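Bifunctional GH43-CE protein (Bacteroides eggerthii, PDB 6MLY) probably releases xylose from xylan-type substrates through a family 43 glycoside hydrolase domain joined to a carbohydrate esterase domain. Local coordinates at residues Y108-Y122 with C134-F148. Sequence-based numbering, arbitrary orientation.
Sequences YLSTFAQTTGKTYFY and CTEFSPAYHDHSFFF
Thr119 OG1 is gripped twice by the loop after strand 134-137. It donates to Pro139 O at 2.9 Å, in the carbonyl plane and on a lone pair, and accepts from Tyr141 N at 3.1 Å. The setting is a four-stranded antiparallel sheet, consistent with one blade of the five-bladed beta-propeller of family 43. Strand 134-137 is one of its two edge strands, and 145-148 begins the next sheet. Thr119 also pairs with Phe137 through two backbone hydrogen bonds, and Phe121 pairs likewise with Thr135. OG1 of Thr119 lies beside the backbone N (chi1 -60°), which turns it to the loop and leaves CG2 to meet His144 CE1.

His144 links the two sheets. His144 NE2 and Ser110 OG share a hydrogen bond of 2.6 Å, with the hydroxyl in the ring plane. Its ND1 donates to Tyr141 O, so both ring nitrogens are engaged and the ring's rotation is fixed. Tyr141 O also lies over one face of Phe112, 3.5 Å from Phe112 CD2. The Phe112 ring reaches Asp143, whose OD1 is 3.6 Å from Phe112 CZ. Asp143 is predicted to modulate the pKa of the likewise predicted proton donor, Glu200, and to help orient it.

Aromatic rings carry the rest of the contact. Phe121 turns its edge to the face of Phe146, and its own edge meets Phe137 CZ. At the far end the Phe148 edge points into the Tyr108 face, with Phe148 CZ over the ring centre and 3.4 Å from Tyr108 CD1.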
loop_
_atom_site.group_PDB
_atom_site.type_symbol
_atom_site.label_atom_id
_atom_site.label_comp_id
_atom_site.label_asym_id
_atom_site.label_seq_id
_atom_site.Cartn_x
_atom_site.Cartn_y
_atom_site.Cartn_z
ATOM N N TYR A 108 4.487 -13.434 35.639
ATOM C CA TYR A 108 5.495 -12.385 35.735
ATOM C C TYR A 108 5.838 -11.881 34.332
ATOM O O TYR A 108 6.284 -12.662 33.480
ATOM C CB TYR A 108 6.747 -12.905 36.446
ATOM C CG TYR A 108 6.550 -13.219 37.906
ATOM C CD1 TYR A 108 6.178 -14.486 38.323
ATOM C CD2 TYR A 108 6.728 -12.244 38.874
ATOM C CE1 TYR A 108 5.995 -14.782 39.665
ATOM C CE2 TYR A 108 6.543 -12.522 40.219
ATOM C CZ TYR A 108 6.181 -13.796 40.619
ATOM O OH TYR A 108 5.997 -14.064 41.943
ATOM N N LEU A 109 5.630 -10.573 34.125
ATOM C CA LEU A 109 5.821 -9.903 32.841
ATOM C C LEU A 109 6.745 -8.689 33.021
ATOM O O LEU A 109 6.486 -7.831 33.867
ATOM C CB LEU A 109 4.450 -9.473 32.314
ATOM C CG LEU A 109 4.272 -9.596 30.805
ATOM C CD1 LEU A 109 2.933 -9.015 30.372
ATOM C CD2 LEU A 109 5.419 -8.928 30.067
ATOM N N SER A 110 7.813 -8.624 32.218
ATOM C CA SER A 110 8.767 -7.516 32.258
ATOM C C SER A 110 8.915 -6.893 30.864
ATOM O O SER A 110 8.796 -7.585 29.862
ATOM C CB SER A 110 10.105 -7.970 32.775
ATOM O OG SER A 110 10.852 -8.617 31.754
ATOM N N THR A 111 9.190 -5.583 30.833
ATOM C CA THR A 111 9.741 -4.915 29.660
ATOM C C THR A 111 10.633 -3.753 30.111
ATOM O O THR A 111 10.688 -3.415 31.295
ATOM C CB THR A 111 8.640 -4.440 28.700
ATOM O OG1 THR A 111 9.276 -3.961 27.515
ATOM C CG2 THR A 111 7.766 -3.345 29.270
ATOM N N PHE A 112 11.316 -3.154 29.130
ATOM C CA PHE A 112 12.171 -1.977 29.287
ATOM C C PHE A 112 11.808 -0.970 28.189
ATOM O O PHE A 112 11.068 -1.308 27.260
ATOM C CB PHE A 112 13.648 -2.364 29.187
ATOM C CG PHE A 112 14.050 -2.901 27.837
ATOM C CD1 PHE A 112 14.757 -2.115 26.941
ATOM C CD2 PHE A 112 13.699 -4.185 27.449
ATOM C CE1 PHE A 112 15.109 -2.603 25.692
ATOM C CE2 PHE A 112 14.049 -4.671 26.199
ATOM C CZ PHE A 112 14.757 -3.881 25.324
ATOM N N ALA A 113 12.348 0.249 28.290
ATOM C CA ALA A 113 12.116 1.281 27.280
ATOM C C ALA A 113 13.197 2.366 27.357
ATOM O O ALA A 113 13.436 2.936 28.422
ATOM C CB ALA A 113 10.739 1.873 27.459
ATOM N N GLN A 114 13.800 2.659 26.197
ATOM C CA GLN A 114 14.767 3.750 26.006
ATOM C C GLN A 114 14.051 5.107 26.051
ATOM O O GLN A 114 14.685 6.128 26.299
ATOM C CB GLN A 114 15.509 3.575 24.679
ATOM C CG GLN A 114 16.316 2.288 24.613
ATOM C CD GLN A 114 16.932 2.062 23.257
ATOM O OE1 GLN A 114 17.974 2.624 22.930
ATOM N NE2 GLN A 114 16.290 1.220 22.460
ATOM N N THR A 115 12.731 5.101 25.822
ATOM C CA THR A 115 11.884 6.286 25.947
ATOM C C THR A 115 12.016 6.922 27.342
ATOM O O THR A 115 11.827 8.130 27.460
ATOM C CB THR A 115 10.422 5.947 25.627
ATOM O OG1 THR A 115 10.372 5.491 24.274
ATOM C CG2 THR A 115 9.481 7.119 25.805
ATOM N N THR A 116 12.287 6.118 28.382
ATOM C CA THR A 116 12.555 6.622 29.751
ATOM C C THR A 116 13.780 5.943 30.388
ATOM O O THR A 116 14.057 6.166 31.570
ATOM C CB THR A 116 11.353 6.406 30.680
ATOM O OG1 THR A 116 11.145 5.000 30.803
ATOM C CG2 THR A 116 10.088 7.066 30.185
ATOM N N GLY A 117 14.509 5.132 29.609
ATOM C CA GLY A 117 15.680 4.392 30.072
ATOM C C GLY A 117 15.404 3.632 31.358
ATOM O O GLY A 117 16.247 3.620 32.262
ATOM N N LYS A 118 14.221 3.005 31.430
ATOM C CA LYS A 118 13.744 2.289 32.624
ATOM C C LYS A 118 13.318 0.860 32.256
ATOM O O LYS A 118 12.922 0.595 31.105
ATOM C CB LYS A 118 12.556 3.017 33.261
ATOM C CG LYS A 118 12.908 4.148 34.216
ATOM C CD LYS A 118 11.804 4.442 35.207
ATOM C CE LYS A 118 12.160 5.529 36.197
ATOM N NZ LYS A 118 11.694 5.184 37.561
ATOM N N THR A 119 13.394 -0.034 33.258
ATOM C CA THR A 119 12.886 -1.412 33.198
ATOM C C THR A 119 11.660 -1.529 34.116
ATOM O O THR A 119 11.704 -1.080 35.266
ATOM C CB THR A 119 13.986 -2.414 33.572
ATOM O OG1 THR A 119 15.063 -2.252 32.649
ATOM C CG2 THR A 119 13.521 -3.854 33.545
ATOM N N TYR A 120 10.582 -2.133 33.595
ATOM C CA TYR A 120 9.288 -2.256 34.293
ATOM C C TYR A 120 8.947 -3.735 34.525
ATOM O O TYR A 120 9.178 -4.570 33.659
ATOM C CB TYR A 120 8.176 -1.577 33.489
ATOM C CG TYR A 120 8.414 -0.118 33.188
ATOM C CD1 TYR A 120 9.171 0.274 32.095
ATOM C CD2 TYR A 120 7.880 0.876 33.994
ATOM C CE1 TYR A 120 9.396 1.613 31.809
ATOM C CE2 TYR A 120 8.093 2.219 33.722
ATOM C CZ TYR A 120 8.850 2.593 32.624
ATOM O OH TYR A 120 9.062 3.916 32.350
ATOM N N PHE A 121 8.387 -4.035 35.702
ATOM C CA PHE A 121 7.950 -5.383 36.075
ATOM C C PHE A 121 6.470 -5.344 36.474
ATOM O O PHE A 121 6.049 -4.478 37.245
ATOM C CB PHE A 121 8.804 -5.946 37.218
ATOM C CG PHE A 121 9.996 -6.750 36.766
ATOM C CD1 PHE A 121 9.868 -8.094 36.451
ATOM C CD2 PHE A 121 11.243 -6.159 36.635
ATOM C CE1 PHE A 121 10.962 -8.829 36.025
ATOM C CE2 PHE A 121 12.336 -6.897 36.207
ATOM C CZ PHE A 121 12.193 -8.230 35.902
ATOM N N TYR A 122 5.706 -6.314 35.959
ATOM C CA TYR A 122 4.269 -6.428 36.179
ATOM C C TYR A 122 3.951 -7.854 36.660
ATOM O O TYR A 122 4.477 -8.819 36.101
ATOM C CB TYR A 122 3.521 -6.110 34.880
ATOM C CG TYR A 122 3.794 -4.760 34.261
ATOM C CD1 TYR A 122 4.868 -4.553 33.408
ATOM C CD2 TYR A 122 2.936 -3.694 34.478
ATOM C CE1 TYR A 122 5.093 -3.320 32.810
ATOM C CE2 TYR A 122 3.143 -2.457 33.886
ATOM C CZ TYR A 122 4.226 -2.266 33.049
ATOM O OH TYR A 122 4.426 -1.037 32.486
ATOM N N CYS A 134 2.910 -3.273 40.065
ATOM C CA CYS A 134 3.942 -2.741 39.172
ATOM C C CYS A 134 5.162 -2.268 39.970
ATOM O O CYS A 134 5.037 -1.808 41.104
ATOM C CB CYS A 134 3.384 -1.599 38.331
ATOM S SG CYS A 134 1.797 -2.007 37.565
ATOM N N THR A 135 6.340 -2.405 39.351
ATOM C CA THR A 135 7.601 -1.874 39.863
ATOM C C THR A 135 8.431 -1.384 38.669
ATOM O O THR A 135 8.175 -1.787 37.531
ATOM C CB THR A 135 8.340 -2.921 40.713
ATOM O OG1 THR A 135 8.533 -4.110 39.944
ATOM C CG2 THR A 135 7.605 -3.279 41.985
ATOM N N GLU A 136 9.415 -0.513 38.927
ATOM C CA GLU A 136 10.271 0.009 37.857
ATOM C C GLU A 136 11.578 0.572 38.426
ATOM O O GLU A 136 11.647 0.966 39.589
ATOM C CB GLU A 136 9.521 1.068 37.050
ATOM C CG GLU A 136 8.947 2.205 37.878
ATOM C CD GLU A 136 8.052 3.132 37.070
ATOM O OE1 GLU A 136 6.898 2.743 36.786
ATOM O OE2 GLU A 136 8.523 4.225 36.696
ATOM N N PHE A 137 12.609 0.601 37.573
ATOM C CA PHE A 137 13.954 1.021 37.957
ATOM C C PHE A 137 14.844 1.178 36.714
ATOM O O PHE A 137 14.468 0.761 35.609
ATOM C CB PHE A 137 14.554 0.019 38.945
ATOM C CG PHE A 137 14.465 -1.434 38.538
ATOM C CD1 PHE A 137 15.450 -2.017 37.752
ATOM C CD2 PHE A 137 13.417 -2.232 38.977
ATOM C CE1 PHE A 137 15.376 -3.356 37.397
ATOM C CE2 PHE A 137 13.347 -3.572 38.625
ATOM C CZ PHE A 137 14.324 -4.130 37.831
ATOM N N SER A 138 16.023 1.784 36.921
ATOM C CA SER A 138 17.007 2.064 35.867
ATOM C C SER A 138 18.234 1.178 36.061
ATOM O O SER A 138 18.465 0.704 37.168
ATOM C CB SER A 138 17.385 3.520 35.867
ATOM O OG SER A 138 16.282 4.319 35.469
ATOM N N PRO A 139 19.015 0.951 34.994
ATOM C CA PRO A 139 18.740 1.405 33.636
ATOM C C PRO A 139 17.691 0.528 32.932
ATOM O O PRO A 139 16.934 -0.193 33.584
ATOM C CB PRO A 139 20.097 1.303 32.916
ATOM C CG PRO A 139 20.814 0.201 33.658
ATOM C CD PRO A 139 20.356 0.361 35.092
ATOM N N ALA A 140 17.635 0.638 31.605
ATOM C CA ALA A 140 16.986 -0.347 30.761
ATOM C C ALA A 140 17.982 -1.482 30.492
ATOM O O ALA A 140 19.080 -1.234 29.996
ATOM C CB ALA A 140 16.517 0.301 29.478
ATOM N N TYR A 141 17.603 -2.714 30.847
ATOM C CA TYR A 141 18.412 -3.886 30.537
ATOM C C TYR A 141 17.966 -4.430 29.171
ATOM O O TYR A 141 16.806 -4.794 28.977
ATOM C CB TYR A 141 18.328 -4.903 31.678
ATOM C CG TYR A 141 18.874 -4.415 32.999
ATOM C CD1 TYR A 141 20.158 -4.739 33.416
ATOM C CD2 TYR A 141 18.099 -3.636 33.846
ATOM C CE1 TYR A 141 20.661 -4.297 34.633
ATOM C CE2 TYR A 141 18.585 -3.190 35.067
ATOM C CZ TYR A 141 19.870 -3.519 35.460
ATOM O OH TYR A 141 20.337 -3.062 36.657
ATOM N N HIS A 142 18.909 -4.465 28.225
ATOM C CA HIS A 142 18.624 -4.684 26.809
ATOM C C HIS A 142 18.300 -6.165 26.572
ATOM O O HIS A 142 19.163 -7.026 26.737
ATOM C CB HIS A 142 19.803 -4.167 25.963
ATOM C CG HIS A 142 19.567 -4.139 24.490
ATOM N ND1 HIS A 142 18.847 -3.132 23.873
ATOM C CD2 HIS A 142 19.986 -4.964 23.504
ATOM C CE1 HIS A 142 18.816 -3.349 22.571
ATOM N NE2 HIS A 142 19.508 -4.468 22.318
ATOM N N ASP A 143 17.048 -6.436 26.182
ATOM C CA ASP A 143 16.565 -7.772 25.820
ATOM C C ASP A 143 16.842 -8.738 26.972
ATOM O O ASP A 143 17.383 -9.826 26.764
ATOM C CB ASP A 143 17.234 -8.296 24.549
ATOM C CG ASP A 143 17.228 -7.314 23.397
ATOM O OD1 ASP A 143 17.060 -6.106 23.659
ATOM O OD2 ASP A 143 17.397 -7.767 22.254
ATOM N N HIS A 144 16.481 -8.307 28.185
ATOM C CA HIS A 144 16.702 -9.073 29.393
ATOM C C HIS A 144 15.746 -10.269 29.420
ATOM O O HIS A 144 14.613 -10.178 28.962
ATOM C CB HIS A 144 16.542 -8.181 30.633
ATOM C CG HIS A 144 15.158 -7.658 30.844
ATOM N ND1 HIS A 144 14.837 -6.323 30.671
ATOM C CD2 HIS A 144 14.014 -8.275 31.213
ATOM C CE1 HIS A 144 13.555 -6.145 30.926
ATOM N NE2 HIS A 144 13.027 -7.326 31.258
ATOM N N SER A 145 16.224 -11.383 29.978
ATOM C CA SER A 145 15.431 -12.589 30.175
ATOM C C SER A 145 15.601 -13.068 31.619
ATOM O O SER A 145 16.476 -13.867 31.893
ATOM C CB SER A 145 15.824 -13.652 29.178
ATOM O OG SER A 145 15.274 -14.915 29.525
ATOM N N PHE A 146 14.761 -12.545 32.521
ATOM C CA PHE A 146 14.752 -12.931 33.937
ATOM C C PHE A 146 14.222 -14.365 34.061
ATOM O O PHE A 146 13.495 -14.840 33.174
ATOM C CB PHE A 146 13.945 -11.933 34.776
ATOM C CG PHE A 146 12.448 -12.044 34.647
ATOM C CD1 PHE A 146 11.723 -12.880 35.482
ATOM C CD2 PHE A 146 11.754 -11.305 33.700
ATOM C CE1 PHE A 146 10.344 -12.982 35.367
ATOM C CE2 PHE A 146 10.374 -11.408 33.588
ATOM C CZ PHE A 146 9.671 -12.244 34.423
ATOM N N PHE A 147 14.595 -15.031 35.166
ATOM C CA PHE A 147 14.403 -16.468 35.355
ATOM C C PHE A 147 14.410 -16.817 36.846
ATOM O O PHE A 147 15.296 -16.379 37.583
ATOM C CB PHE A 147 15.517 -17.235 34.640
ATOM C CG PHE A 147 15.330 -18.730 34.595
ATOM C CD1 PHE A 147 15.808 -19.537 35.617
ATOM C CD2 PHE A 147 14.681 -19.333 33.528
ATOM C CE1 PHE A 147 15.638 -20.912 35.577
ATOM C CE2 PHE A 147 14.517 -20.709 33.485
ATOM C CZ PHE A 147 14.991 -21.496 34.511
ATOM N N PHE A 148 13.433 -17.634 37.265
ATOM C CA PHE A 148 13.359 -18.209 38.618
ATOM C C PHE A 148 14.071 -19.565 38.642
ATOM O O PHE A 148 13.627 -20.509 37.993
ATOM C CB PHE A 148 11.906 -18.409 39.052
ATOM C CG PHE A 148 11.057 -17.169 38.986
ATOM C CD1 PHE A 148 10.984 -16.305 40.066
ATOM C CD2 PHE A 148 10.338 -16.862 37.841
ATOM C CE1 PHE A 148 10.208 -15.160 40.004
ATOM C CE2 PHE A 148 9.561 -15.716 37.779
ATOM C CZ PHE A 148 9.495 -14.869 38.863
#